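Local coordinates for protein trehalose monomycolate transport factor A (PDB 6T84) that is required for MmpL3-dependent transport of trehalose monomycolate to the mycobacterial cell wall and interacts with MmpL3 through its N-terminal domain, to which this chain belongs, at residues 139-151 and 168-182. Residues are numbered along the deposited sequence; the frame is centred on the assembly and turned at random.
With SO4 (sulfate ion), chain C.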
ATOM      1  N   ALA A 139       8.574  -1.801   3.540  1.00 15.15           N
ATOM      2  CA  ALA A 139       7.534  -1.462   2.557  1.00 13.88           C
ATOM      3  C   ALA A 139       7.774  -2.310   1.312  1.00 14.05           C
ATOM      4  O   ALA A 139       8.350  -1.878   0.316  1.00 15.13           O
ATOM      5  CB  ALA A 139       7.573   0.034   2.272  1.00 14.30           C
ATOM      6  N   GLU A 140       7.354  -3.574   1.395  0.54 12.92           N
ATOM      7  CA  GLU A 140       7.761  -4.576   0.410  0.54 13.39           C
ATOM      8  C   GLU A 140       7.067  -4.378  -0.925  0.54 12.69           C
ATOM      9  O   GLU A 140       7.693  -4.529  -1.979  0.54 13.07           O
ATOM     10  CB  GLU A 140       7.461  -5.979   0.934  0.54 15.39           C
ATOM     11  CG  GLU A 140       8.241  -6.335   2.220  0.54 17.58           C
ATOM     12  CD  GLU A 140       8.368  -7.838   2.452  0.54 21.55           C
ATOM     13  OE1 GLU A 140       9.311  -8.232   3.160  0.54 22.80           O
ATOM     14  OE2 GLU A 140       7.546  -8.618   1.895  0.54 23.20           O
ATOM     15  N   ILE A 141       5.771  -4.102  -0.902  1.00 12.78           N
ATOM     16  CA  ILE A 141       4.990  -3.914  -2.117  1.00 12.84           C
ATOM     17  C   ILE A 141       4.164  -2.655  -1.884  1.00 12.35           C
ATOM     18  O   ILE A 141       3.455  -2.545  -0.880  1.00 13.85           O
ATOM     19  CB  ILE A 141       4.073  -5.116  -2.418  1.00 15.05           C
ATOM     20  CG1 ILE A 141       4.850  -6.435  -2.587  1.00 16.80           C
ATOM     21  CG2 ILE A 141       3.260  -4.847  -3.678  1.00 15.68           C
ATOM     22  CD1 ILE A 141       3.938  -7.650  -2.689  1.00 19.30           C
ATOM     23  N   MET A 142       4.266  -1.690  -2.797  1.00 13.10           N
ATOM     24  CA  MET A 142       3.459  -0.475  -2.773  1.00 13.92           C
ATOM     25  C   MET A 142       2.774  -0.366  -4.118  1.00 13.20           C
ATOM     26  O   MET A 142       3.408  -0.579  -5.162  1.00 13.77           O
ATOM     27  CB  MET A 142       4.334   0.792  -2.592  1.00 16.07           C
ATOM     28  CG  MET A 142       5.237   0.694  -1.374  1.00 18.15           C
ATOM     29  SD  MET A 142       6.105   2.242  -1.129  1.00 19.60           S
ATOM     30  CE  MET A 142       7.763   1.676  -1.354  1.00 20.26           C
ATOM     31  N   TRP A 143       1.484   0.006  -4.125  1.00 13.48           N
ATOM     32  CA  TRP A 143       0.781   0.057  -5.398  1.00 14.50           C
ATOM     33  C   TRP A 143      -0.432   0.937  -5.236  1.00 15.03           C
ATOM     34  O   TRP A 143      -0.850   1.229  -4.121  1.00 15.96           O
ATOM     35  CB  TRP A 143       0.375  -1.327  -5.926  1.00 15.13           C
ATOM     36  CG  TRP A 143      -0.817  -1.975  -5.209  1.00 15.70           C
ATOM     37  CD1 TRP A 143      -2.093  -2.059  -5.716  1.00 15.82           C
ATOM     38  CD2 TRP A 143      -0.846  -2.636  -3.919  1.00 15.14           C
ATOM     39  NE1 TRP A 143      -2.903  -2.745  -4.819  1.00 15.66           N
ATOM     40  CE2 TRP A 143      -2.179  -3.090  -3.712  1.00 15.92           C
ATOM     41  CE3 TRP A 143       0.129  -2.908  -2.927  1.00 15.90           C
ATOM     42  CZ2 TRP A 143      -2.564  -3.793  -2.572  1.00 16.74           C
ATOM     43  CZ3 TRP A 143      -0.261  -3.567  -1.789  1.00 16.17           C
ATOM     44  CH2 TRP A 143      -1.590  -4.032  -1.631  1.00 16.87           C
ATOM     45  N   ASN A 144      -0.990   1.361  -6.354  1.00 15.29           N
ATOM     46  CA  ASN A 144      -2.280   2.021  -6.295  1.00 16.46           C
ATOM     47  C   ASN A 144      -3.322   1.279  -7.108  1.00 16.95           C
ATOM     48  O   ASN A 144      -3.029   0.490  -8.016  1.00 16.82           O
ATOM     49  CB  ASN A 144      -2.221   3.450  -6.768  1.00 17.20           C
ATOM     50  CG  ASN A 144      -2.076   3.521  -8.282  1.00 17.49           C
ATOM     51  OD1 ASN A 144      -0.987   3.218  -8.854  1.00 17.02           O
ATOM     52  ND2 ASN A 144      -3.167   3.907  -8.965  1.00 17.87           N
ATOM     53  N   GLU A 145      -4.573   1.542  -6.723  1.00 17.96           N
ATOM     54  CA  GLU A 145      -5.748   1.158  -7.498  1.00 19.18           C
ATOM     55  C   GLU A 145      -6.494   2.455  -7.793  1.00 20.25           C
ATOM     56  O   GLU A 145      -5.944   3.545  -7.637  1.00 21.02           O
ATOM     57  CB  GLU A 145      -6.568   0.083  -6.765  1.00 20.11           C
ATOM     58  CG  GLU A 145      -5.679  -1.145  -6.531  1.00 20.54           C
ATOM     59  CD  GLU A 145      -6.333  -2.360  -5.964  1.00 20.51           C
ATOM     60  OE1 GLU A 145      -7.546  -2.537  -6.148  1.00 21.64           O
ATOM     61  OE2 GLU A 145      -5.615  -3.193  -5.369  1.00 20.06           O
ATOM     62  N   GLN A 146      -7.752   2.364  -8.243  1.00 20.89           N
ATOM     63  CA  GLN A 146      -8.364   3.573  -8.758  1.00 22.74           C
ATOM     64  C   GLN A 146      -8.414   4.695  -7.720  1.00 23.01           C
ATOM     65  O   GLN A 146      -8.069   5.845  -8.016  1.00 24.44           O
ATOM     66  CB  GLN A 146      -9.759   3.265  -9.282  1.00 24.30           C
ATOM     67  CG  GLN A 146     -10.383   4.513  -9.927  1.00 26.69           C
ATOM     68  CD  GLN A 146     -11.675   4.228 -10.639  1.00 34.16           C
ATOM     69  OE1 GLN A 146     -11.825   3.189 -11.269  1.00 36.24           O
ATOM     70  NE2 GLN A 146     -12.615   5.161 -10.547  1.00 49.14           N
ATOM     71  N   ASN A 147      -8.876   4.388  -6.504  1.00 21.39           N
ATOM     72  CA  ASN A 147      -9.095   5.390  -5.481  1.00 20.57           C
ATOM     73  C   ASN A 147      -8.280   5.186  -4.216  1.00 19.25           C
ATOM     74  O   ASN A 147      -8.592   5.804  -3.179  1.00 19.09           O
ATOM     75  CB  ASN A 147     -10.593   5.351  -5.144  1.00 22.65           C
ATOM     76  CG  ASN A 147     -11.434   5.783  -6.307  1.00 25.16           C
ATOM     77  OD1 ASN A 147     -11.289   6.903  -6.750  1.00 27.21           O
ATOM     78  ND2 ASN A 147     -12.317   4.895  -6.797  1.00 26.38           N
ATOM     79  N   TRP A 148      -7.235   4.349  -4.285  1.00 18.16           N
ATOM     80  CA  TRP A 148      -6.477   4.001  -3.089  1.00 17.44           C
ATOM     81  C   TRP A 148      -5.002   3.821  -3.441  1.00 16.77           C
ATOM     82  O   TRP A 148      -4.682   3.379  -4.542  1.00 17.95           O
ATOM     83  CB  TRP A 148      -6.975   2.659  -2.561  1.00 17.35           C
ATOM     84  CG  TRP A 148      -8.377   2.747  -2.074  1.00 18.52           C
ATOM     85  CD1 TRP A 148      -9.495   2.555  -2.821  1.00 19.61           C
ATOM     86  CD2 TRP A 148      -8.801   3.156  -0.783  1.00 18.72           C
ATOM     87  NE1 TRP A 148     -10.600   2.790  -2.067  1.00 19.95           N
ATOM     88  CE2 TRP A 148     -10.219   3.150  -0.800  1.00 19.80           C
ATOM     89  CE3 TRP A 148      -8.134   3.531   0.387  1.00 19.28           C
ATOM     90  CZ2 TRP A 148     -10.994   3.509   0.316  1.00 21.46           C
ATOM     91  CZ3 TRP A 148      -8.878   3.841   1.514  1.00 19.62           C
ATOM     92  CH2 TRP A 148     -10.310   3.838   1.469  1.00 21.16           C
ATOM     93  N   THR A 149      -4.129   4.144  -2.511  1.00 15.86           N
ATOM     94  CA  THR A 149      -2.701   3.831  -2.618  1.00 14.73           C
ATOM     95  C   THR A 149      -2.414   2.995  -1.377  1.00 13.40           C
ATOM     96  O   THR A 149      -2.859   3.343  -0.264  1.00 13.91           O
ATOM     97  CB  THR A 149      -1.864   5.131  -2.567  1.00 16.22           C
ATOM     98  OG1 THR A 149      -2.230   5.980  -3.684  1.00 17.96           O
ATOM     99  CG2 THR A 149      -0.341   4.870  -2.619  1.00 16.41           C
ATOM    100  N   LEU A 150      -1.655   1.891  -1.563  1.00 13.36           N
ATOM    101  CA  LEU A 150      -1.467   0.872  -0.532  1.00 13.19           C
ATOM    102  C   LEU A 150      -0.004   0.495  -0.362  1.00 12.62           C
ATOM    103  O   LEU A 150       0.796   0.533  -1.318  1.00 13.09           O
ATOM    104  CB  LEU A 150      -2.240  -0.405  -0.904  1.00 15.05           C
ATOM    105  CG  LEU A 150      -3.770  -0.199  -1.098  1.00 15.57           C
ATOM    106  CD1 LEU A 150      -4.065  -0.014  -2.602  1.00 16.46           C
ATOM    107  CD2 LEU A 150      -4.545  -1.358  -0.540  1.00 15.68           C
ATOM    108  N   VAL A 151       0.327   0.108   0.862  0.62 12.26           N
ATOM    109  CA  VAL A 151       1.634  -0.448   1.198  0.62 12.65           C
ATOM    110  C   VAL A 151       1.416  -1.756   1.958  0.62 12.92           C
ATOM    111  O   VAL A 151       0.626  -1.804   2.909  0.62 14.44           O
ATOM    112  CB  VAL A 151       2.454   0.540   2.055  0.62 13.39           C
ATOM    113  CG1 VAL A 151       3.745  -0.163   2.622  0.62 14.44           C
ATOM    114  CG2 VAL A 151       2.733   1.884   1.289  0.62 14.14           C
ATOM    115  N   THR A 168       5.239   6.338   4.640  1.00 16.53           N
ATOM    116  CA  THR A 168       5.590   5.813   3.322  1.00 16.23           C
ATOM    117  C   THR A 168       4.395   5.864   2.366  1.00 16.22           C
ATOM    118  O   THR A 168       4.545   6.269   1.203  1.00 16.86           O
ATOM    119  CB  THR A 168       6.117   4.395   3.498  1.00 17.20           C
ATOM    120  OG1 THR A 168       7.302   4.468   4.337  1.00 18.81           O
ATOM    121  CG2 THR A 168       6.568   3.790   2.111  1.00 17.78           C
ATOM    122  N   VAL A 169       3.206   5.429   2.827  1.00 16.42           N
ATOM    123  CA  VAL A 169       2.060   5.420   1.928  1.00 16.62           C
ATOM    124  C   VAL A 169       1.685   6.835   1.522  1.00 16.88           C
ATOM    125  O   VAL A 169       1.286   7.070   0.377  1.00 17.27           O
ATOM    126  CB  VAL A 169       0.860   4.604   2.478  1.00 16.99           C
ATOM    127  CG1 VAL A 169       0.144   5.373   3.572  1.00 17.16           C
ATOM    128  CG2 VAL A 169      -0.104   4.300   1.319  1.00 17.84           C
ATOM    129  N   ARG A 170       1.814   7.790   2.453  1.00 16.94           N
ATOM    130  CA  ARG A 170       1.549   9.196   2.132  1.00 17.99           C
ATOM    131  C   ARG A 170       2.529   9.701   1.087  1.00 17.41           C
ATOM    132  O   ARG A 170       2.132  10.380   0.142  1.00 18.47           O
ATOM    133  CB  ARG A 170       1.608  10.050   3.403  1.00 20.08           C
ATOM    134  CG  ARG A 170       0.578   9.651   4.506  1.00 23.38           C
ATOM    135  CD  ARG A 170       0.844  10.422   5.832  1.00 27.12           C
ATOM    136  NE  ARG A 170       0.562  11.843   5.633  1.00 32.41           N
ATOM    137  CZ  ARG A 170       0.630  12.743   6.611  1.00 39.04           C
ATOM    138  NH1 ARG A 170       1.019  12.357   7.825  1.00 38.43           N
ATOM    139  NH2 ARG A 170       0.317  14.007   6.376  1.00 35.67           N
ATOM    140  N   GLN A 171       3.807   9.375   1.238  1.00 16.29           N
ATOM    141  CA  GLN A 171       4.795   9.834   0.275  1.00 16.50           C
ATOM    142  C   GLN A 171       4.566   9.206  -1.092  1.00 16.20           C
ATOM    143  O   GLN A 171       4.698   9.882  -2.119  1.00 17.11           O
ATOM    144  CB  GLN A 171       6.188   9.471   0.821  1.00 17.66           C
ATOM    145  CG  GLN A 171       6.622  10.344   2.005  1.00 20.82           C
ATOM    146  CD  GLN A 171       7.795   9.741   2.813  1.00 24.26           C
ATOM    147  OE1 GLN A 171       8.020   8.527   2.775  1.00 26.26           O
ATOM    148  NE2 GLN A 171       8.470  10.568   3.611  1.00 26.52           N
ATOM    149  N   PHE A 172       4.303   7.902  -1.133  1.00 15.74           N
ATOM    150  CA  PHE A 172       4.039   7.248  -2.413  1.00 14.92           C
ATOM    151  C   PHE A 172       2.782   7.812  -3.068  1.00 15.15           C
ATOM    152  O   PHE A 172       2.762   8.070  -4.281  1.00 15.46           O
ATOM    153  CB  PHE A 172       3.962   5.739  -2.200  1.00 14.27           C
ATOM    154  CG  PHE A 172       3.901   4.927  -3.473  1.00 14.27           C
ATOM    155  CD1 PHE A 172       4.871   5.065  -4.460  1.00 14.83           C
ATOM    156  CD2 PHE A 172       2.905   3.980  -3.657  1.00 14.34           C
ATOM    157  CE1 PHE A 172       4.828   4.272  -5.608  1.00 15.47           C
ATOM    158  CE2 PHE A 172       2.819   3.208  -4.806  1.00 14.69           C
ATOM    159  CZ  PHE A 172       3.788   3.335  -5.780  1.00 15.44           C
ATOM    160  N   ASN A 173       1.734   8.025  -2.290  1.00 15.82           N
ATOM    161  CA  ASN A 173       0.524   8.628  -2.831  1.00 17.44           C
ATOM    162  C   ASN A 173       0.799   9.996  -3.430  1.00 17.95           C
ATOM    163  O   ASN A 173       0.307  10.323  -4.521  1.00 18.42           O
ATOM    164  CB  ASN A 173      -0.487   8.715  -1.680  1.00 19.27           C
ATOM    165  CG  ASN A 173      -1.808   9.232  -2.153  1.00 21.96           C
ATOM    166  OD1 ASN A 173      -2.466   8.613  -2.993  1.00 23.53           O
ATOM    167  ND2 ASN A 173      -2.193  10.385  -1.646  1.00 23.45           N
ATOM    168  N   ASP A 174       1.606  10.811  -2.744  1.00 18.89           N
ATOM    169  CA  ASP A 174       1.955  12.135  -3.279  1.00 21.61           C
ATOM    170  C   ASP A 174       2.649  12.000  -4.636  1.00 20.16           C
ATOM    171  O   ASP A 174       2.354  12.754  -5.573  1.00 20.76           O
ATOM    172  CB  ASP A 174       2.869  12.894  -2.304  1.00 28.82           C
ATOM    173  CG  ASP A 174       2.110  13.495  -1.120  1.00 40.96           C
ATOM    174  OD1 ASP A 174       0.855  13.500  -1.152  1.00 41.42           O
ATOM    175  OD2 ASP A 174       2.766  13.951  -0.148  1.00 40.64           O
ATOM    176  N   LEU A 175       3.533  11.021  -4.776  1.00 19.21           N
ATOM    177  CA  LEU A 175       4.275  10.863  -6.016  1.00 20.19           C
ATOM    178  C   LEU A 175       3.371  10.404  -7.149  1.00 20.78           C
ATOM    179  O   LEU A 175       3.655  10.704  -8.314  1.00 22.78           O
ATOM    180  CB  LEU A 175       5.426   9.875  -5.801  1.00 20.57           C
ATOM    181  CG  LEU A 175       6.566  10.321  -4.880  1.00 21.47           C
ATOM    182  CD1 LEU A 175       7.362   9.107  -4.372  1.00 22.17           C
ATOM    183  CD2 LEU A 175       7.507  11.248  -5.668  1.00 22.81           C
ATOM    184  N   LEU A 176       2.275   9.709  -6.837  1.00 19.56           N
ATOM    185  CA  LEU A 176       1.340   9.214  -7.842  1.00 18.90           C
ATOM    186  C   LEU A 176       0.221  10.203  -8.135  1.00 20.26           C
ATOM    187  O   LEU A 176      -0.679   9.892  -8.943  1.00 21.15           O
ATOM    188  CB  LEU A 176       0.708   7.861  -7.398  1.00 17.94           C
ATOM    189  CG  LEU A 176       1.742   6.712  -7.247  1.00 17.28           C
ATOM    190  CD1 LEU A 176       0.881   5.466  -7.004  1.00 18.74           C
ATOM    191  CD2 LEU A 176       2.617   6.580  -8.519  1.00 16.92           C
ATOM    192  N   ARG A 177       0.262  11.398  -7.534  1.00 22.26           N
ATOM    193  CA  ARG A 177      -0.765  12.401  -7.846  1.00 25.82           C
ATOM    194  C   ARG A 177      -0.782  12.776  -9.326  1.00 25.59           C
ATOM    195  O   ARG A 177      -1.829  13.219  -9.830  1.00 25.99           O
ATOM    196  CB  ARG A 177      -0.593  13.664  -6.995  1.00 31.00           C
ATOM    197  CG  ARG A 177      -1.130  13.574  -5.579  1.00 38.64           C
ATOM    198  CD  ARG A 177      -0.721  14.801  -4.755  1.00 36.46           C
ATOM    199  NE  ARG A 177      -0.737  16.007  -5.579  1.00 74.33           N
ATOM    200  CZ  ARG A 177       0.093  17.034  -5.414  1.00112.06           C
ATOM    201  NH1 ARG A 177       1.008  16.993  -4.454  1.00 74.67           N
ATOM    202  NH2 ARG A 177       0.015  18.093  -6.215  1.00 87.96           N
ATOM    203  N   VAL A 178       0.355  12.590 -10.028  1.00 26.78           N
ATOM    204  CA  VAL A 178       0.508  12.887 -11.463  1.00 27.05           C
ATOM    205  C   VAL A 178      -0.172  11.876 -12.377  1.00 27.67           C
ATOM    206  O   VAL A 178      -0.291  12.132 -13.580  1.00 29.86           O
ATOM    207  CB  VAL A 178       1.993  13.108 -11.846  1.00 29.92           C
ATOM    208  CG1 VAL A 178       2.597  14.200 -10.960  1.00 36.45           C
ATOM    209  CG2 VAL A 178       2.757  11.815 -11.750  1.00 28.35           C
ATOM    210  N   LEU A 179      -0.668  10.747 -11.850  1.00 26.54           N
ATOM    211  CA  LEU A 179      -1.320   9.773 -12.714  1.00 25.50           C
ATOM    212  C   LEU A 179      -2.609  10.369 -13.287  1.00 27.63           C
ATOM    213  O   LEU A 179      -3.305  11.143 -12.601  1.00 28.57           O
ATOM    214  CB  LEU A 179      -1.639   8.502 -11.934  1.00 23.47           C
ATOM    215  CG  LEU A 179      -0.394   7.699 -11.490  1.00 22.13           C
ATOM    216  CD1 LEU A 179      -0.843   6.442 -10.734  1.00 21.98           C
ATOM    217  CD2 LEU A 179       0.564   7.464 -12.738  1.00 22.54           C
ATOM    218  N   PRO A 180      -2.961  10.029 -14.530  1.00 29.18           N
ATOM    219  CA  PRO A 180      -4.038  10.765 -15.211  1.00 30.56           C
ATOM    220  C   PRO A 180      -5.392  10.448 -14.603  1.00 32.47           C
ATOM    221  O   PRO A 180      -5.619   9.344 -14.087  1.00 31.71           O
ATOM    222  CB  PRO A 180      -3.936  10.274 -16.672  1.00 30.39           C
ATOM    223  CG  PRO A 180      -3.217   8.938 -16.583  1.00 30.26           C
ATOM    224  CD  PRO A 180      -2.343   8.986 -15.375  1.00 29.79           C
ATOM    225  N   PRO A 181      -6.330  11.387 -14.650  1.00 36.19           N
ATOM    226  CA  PRO A 181      -7.677  11.135 -14.115  1.00 39.32           C
ATOM    227  C   PRO A 181      -8.420  10.097 -14.944  1.00 38.81           C
ATOM    228  O   PRO A 181      -8.077   9.807 -16.091  1.00 38.06           O
ATOM    229  CB  PRO A 181      -8.366  12.501 -14.217  1.00 48.77           C
ATOM    230  CG  PRO A 181      -7.263  13.503 -14.563  1.00 61.89           C
ATOM    231  CD  PRO A 181      -6.175  12.726 -15.239  1.00 39.71           C
ATOM    232  N   VAL A 182      -9.447   9.513 -14.336  1.00 39.45           N
ATOM    233  CA  VAL A 182     -10.293   8.563 -15.071  1.00 40.53           C
ATOM    234  C   VAL A 182     -11.027   9.310 -16.178  1.00 49.31           C
ATOM    235  O   VAL A 182     -11.662  10.342 -15.900  1.00 47.25           O
ATOM    236  CB  VAL A 182     -11.283   7.911 -14.121  1.00 35.36           C
ATOM    237  CG1 VAL A 182     -12.185   6.946 -14.863  1.00 32.52           C
ATOM    238  CG2 VAL A 182     -10.508   7.191 -13.038  1.00 34.94           C
TER
HETATM  239  S   SO4 C 302     -13.682   2.366  -4.363  0.73 29.62           S
HETATM  240  O1  SO4 C 302     -12.756   2.507  -5.500  0.73 30.91           O
HETATM  241  O2  SO4 C 302     -15.009   2.838  -4.770  0.73 53.97           O
HETATM  242  O3  SO4 C 302     -13.779   0.962  -3.958  0.73 31.93           O
HETATM  243  O4  SO4 C 302     -13.348   3.164  -3.237  0.73 26.56           O
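Phe172 presents one ring face to Met142: CB of Met142 lies 3.9 Å from the ring centroid, 27° off the normal, a CH-pi contact. SD of Met142 is 4.6 Å from the Phe172 centroid, which makes a Met-aromatic pair, and it also meets Thr168 CG2 at 3.6 Å. Leu176 CD1 lies against the opposite face, so the ring is sandwiched between Met142 of strand 141-144 and Leu176, four residues further along its own segment. With CG anti to the backbone N (chi1 -171°), the Phe172 ring is laid against the inner face of the hairpin, and Thr149 CG2 approaches CD2 obliquely. Further aliphatic packing joins Val151 CG2 to Val169 CB at 3.5 Å.

One polar link crosses this apolar layer: Thr149 OG1 donates to Asn173 OD1 over 2.7 Å. Leu176 and Leu179 place their CD1 methyls against the Asn144 amide, whose OD1 accepts from Val86 N while ND2 donates to Val84 O and, from above its carbonyl plane, to Glu145 O.

On the hairpin, Trp148 NE1 and Asn147 ND2 hold a sulfate, probably from the crystallisation liquor. The axes of helix 168-175 and strand 148-151 approach to 8.0 Å, at 137°: the domain's last helix packed across a beta-hairpin central to TtfA's antiparallel sheet.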